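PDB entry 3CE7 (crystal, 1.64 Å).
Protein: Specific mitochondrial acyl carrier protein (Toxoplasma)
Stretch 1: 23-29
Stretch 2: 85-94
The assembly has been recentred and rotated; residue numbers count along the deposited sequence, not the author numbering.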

# COMPACT_ATOMS: atom_id res chain seq x y z
N TYR A 23 2.55 -8.32 -4.01
CA TYR A 23 1.18 -8.05 -4.41
C TYR A 23 0.84 -6.56 -4.31
O TYR A 23 0.25 -5.96 -5.23
CB TYR A 23 0.20 -8.86 -3.56
CG TYR A 23 -1.12 -9.06 -4.27
CD1 TYR A 23 -1.29 -10.13 -5.15
CD2 TYR A 23 -2.17 -8.17 -4.10
CE1 TYR A 23 -2.48 -10.32 -5.83
CE2 TYR A 23 -3.38 -8.35 -4.78
CZ TYR A 23 -3.52 -9.44 -5.64
OH TYR A 23 -4.70 -9.66 -6.33
N ILE A 24 1.24 -5.96 -3.20
CA ILE A 24 0.95 -4.56 -2.93
C ILE A 24 1.69 -3.63 -3.90
O ILE A 24 1.13 -2.63 -4.34
CB ILE A 24 1.20 -4.24 -1.44
CG1 ILE A 24 0.06 -4.85 -0.62
CG2 ILE A 24 1.36 -2.73 -1.21
CD1 ILE A 24 0.16 -4.68 0.88
N VAL A 25 2.92 -3.99 -4.25
CA VAL A 25 3.64 -3.26 -5.31
C VAL A 25 2.83 -3.28 -6.61
O VAL A 25 2.62 -2.23 -7.22
CB VAL A 25 5.08 -3.80 -5.53
CG1 VAL A 25 5.72 -3.19 -6.80
CG2 VAL A 25 5.93 -3.49 -4.31
N GLY A 26 2.34 -4.45 -6.99
CA GLY A 26 1.49 -4.60 -8.19
C GLY A 26 0.23 -3.75 -8.13
O GLY A 26 -0.16 -3.13 -9.14
N MET A 27 -0.41 -3.72 -6.97
CA MET A 27 -1.61 -2.90 -6.78
C MET A 27 -1.29 -1.42 -6.97
O MET A 27 -2.06 -0.68 -7.60
CB MET A 27 -2.18 -3.09 -5.38
CG MET A 27 -2.79 -4.45 -5.12
SD MET A 27 -3.28 -4.63 -3.40
CE MET A 27 -4.44 -3.29 -3.19
N CYS A 28 -0.17 -1.00 -6.38
CA CYS A 28 0.23 0.40 -6.41
C CYS A 28 0.50 0.84 -7.84
O CYS A 28 0.17 1.96 -8.21
CB CYS A 28 1.47 0.61 -5.56
SG CYS A 28 2.06 2.35 -5.55
N GLN A 29 1.11 -0.04 -8.62
CA GLN A 29 1.46 0.29 -10.01
C GLN A 29 0.25 0.70 -10.84
O GLN A 29 0.38 1.50 -11.76
CB GLN A 29 2.22 -0.87 -10.66
CG GLN A 29 3.67 -0.97 -10.15
CD GLN A 29 4.37 -2.26 -10.54
OE1 GLN A 29 3.73 -3.28 -10.82
NE2 GLN A 29 5.70 -2.23 -10.55
N THR A 85 5.40 4.60 2.84
CA THR A 85 5.91 3.65 1.85
C THR A 85 5.04 2.40 1.76
O THR A 85 4.27 2.08 2.69
CB THR A 85 7.34 3.16 2.18
OG1 THR A 85 7.31 2.27 3.32
CG2 THR A 85 8.29 4.33 2.44
N LEU A 86 5.15 1.69 0.64
CA LEU A 86 4.43 0.42 0.48
C LEU A 86 4.91 -0.65 1.45
O LEU A 86 4.12 -1.49 1.88
CB LEU A 86 4.54 -0.11 -0.94
CG LEU A 86 3.92 0.75 -2.02
CD1 LEU A 86 4.26 0.11 -3.33
CD2 LEU A 86 2.39 0.90 -1.83
N GLN A 87 6.20 -0.64 1.79
CA GLN A 87 6.69 -1.63 2.75
C GLN A 87 5.94 -1.51 4.07
O GLN A 87 5.62 -2.53 4.69
CB GLN A 87 8.19 -1.50 3.00
CG GLN A 87 8.74 -2.66 3.80
CD GLN A 87 8.68 -3.95 3.02
OE1 GLN A 87 9.43 -4.14 2.06
NE2 GLN A 87 7.75 -4.83 3.40
N GLU A 88 5.67 -0.29 4.50
CA GLU A 88 4.93 -0.08 5.75
C GLU A 88 3.52 -0.66 5.67
O GLU A 88 3.02 -1.25 6.63
CB GLU A 88 4.86 1.42 6.05
CG GLU A 88 6.21 2.01 6.47
CD GLU A 88 6.18 3.52 6.54
OE1 GLU A 88 5.27 4.12 5.92
OE2 GLU A 88 7.07 4.12 7.18
N ILE A 89 2.89 -0.49 4.51
CA ILE A 89 1.53 -0.99 4.32
C ILE A 89 1.54 -2.52 4.35
O ILE A 89 0.72 -3.13 5.07
CB ILE A 89 0.88 -0.44 3.04
CG1 ILE A 89 0.88 1.09 3.10
CG2 ILE A 89 -0.56 -0.97 2.92
CD1 ILE A 89 0.25 1.78 1.89
N ALA A 90 2.45 -3.12 3.58
CA ALA A 90 2.60 -4.58 3.57
C ALA A 90 2.87 -5.12 4.98
O ALA A 90 2.26 -6.09 5.42
CB ALA A 90 3.70 -5.01 2.62
N ASP A 91 3.77 -4.45 5.70
CA ASP A 91 4.08 -4.84 7.07
C ASP A 91 2.82 -4.81 7.96
O ASP A 91 2.62 -5.70 8.80
CB ASP A 91 5.16 -3.94 7.67
CG ASP A 91 6.55 -4.17 7.07
OD1 ASP A 91 6.77 -5.13 6.31
OD2 ASP A 91 7.44 -3.35 7.37
N PHE A 92 1.99 -3.77 7.80
CA PHE A 92 0.79 -3.65 8.62
C PHE A 92 -0.19 -4.78 8.30
O PHE A 92 -0.80 -5.38 9.20
CB PHE A 92 0.11 -2.30 8.42
CG PHE A 92 -1.04 -2.08 9.36
CD1 PHE A 92 -0.81 -1.78 10.69
CD2 PHE A 92 -2.36 -2.25 8.92
CE1 PHE A 92 -1.88 -1.59 11.58
CE2 PHE A 92 -3.43 -2.07 9.80
CZ PHE A 92 -3.19 -1.75 11.13
N VAL A 93 -0.33 -5.09 7.01
CA VAL A 93 -1.24 -6.16 6.60
C VAL A 93 -0.80 -7.48 7.24
O VAL A 93 -1.61 -8.18 7.86
CB VAL A 93 -1.29 -6.30 5.06
CG1 VAL A 93 -1.98 -7.60 4.67
CG2 VAL A 93 -2.01 -5.11 4.46
N VAL A 94 0.49 -7.80 7.10
CA VAL A 94 0.99 -9.07 7.62
C VAL A 94 0.82 -9.12 9.14
O VAL A 94 0.34 -10.12 9.68
CB VAL A 94 2.44 -9.32 7.18
CG1 VAL A 94 3.07 -10.47 8.00
CG2 VAL A 94 2.45 -9.62 5.69

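What does I24 do to become the centre of this contact? Its CA-to-CB bond points toward the second helix, and its side chain, with chi1 m and chi2 t, extends as a knob into a hole formed by L86, I89, A90 and V93. Of all the residues in the two stretches, I24 has the largest area covered by the other stretch, 97 Å². Its CD1 methyl reaches farthest into the hole: I24 CD1 lies 3.6 Å from A90 CA, 4.3 Å from I89 CG2 and 4.2 Å from V93 CG2. The other branch is engaged as well, with I24 CG2 3.8 Å from L86 CD2. These are ordinary van der Waals distances between apolar groups, so the knob fills its hole closely without being squeezed.

Why can the isoleucine come so near the backbone of the second helix at A90? The alanine carries only a methyl group, which points toward the first helix but takes up little room, and I24 CD1 stands 4.0 Å from A90 CB while coming closer still to A90 CA. The backbones are near each other here, with I24 CA 6.7 Å from A90 CA. I89 and V93 also direct their CA-to-CB bonds toward the first helix, and they lie one turn apart, tied by the backbone hydrogen bond from V93 N to I89 O at 3.0 Å. Each gives up 12 Å² to the contact, a modest share.

How does L86 answer from the other side? It is the second large contributor, with 87 Å² covered, and it meets three residues of the first helix. L86 CD2 packs on I24, both leucine methyls lie against C28, with L86 CD1 3.6 Å and L86 CD2 3.9 Å from C28 CB, and L86 CD1 also lies 4.1 Å from V25 CG2. L86 CD1 also lies 4.0 Å from V25 CA, so the leucine touches the backbone of the first helix as well as its side chains. I24 and C28 are one turn apart, joined by the hydrogen bond from C28 N to I24 O at 2.9 Å, and both point toward the second helix. V25 points sideways and adds a smaller patch.

What holds the two helices together, then, and how are they arranged? No hydrogen bond crosses between the stretches; the side-chain contacts between them are apolar, and 274 Å² is buried in total. The axes approach to 9.9 Å, and their N-to-C directions differ by 129°, an oblique, more antiparallel than parallel arrangement. Polar side-chain bonds occur within the second stretch, though none reaches the first. T85 caps the helix that carries L86, with T85 OG1 accepting from E88 N at 3.3 Å, and E88 OE1 returns the favour by accepting from T85 N at 3.1 Å. Farther along, Q87 NE2 donates to D91 OD1 at 3.1 Å, between two residues whose CA-to-CB bonds point away from the first helix.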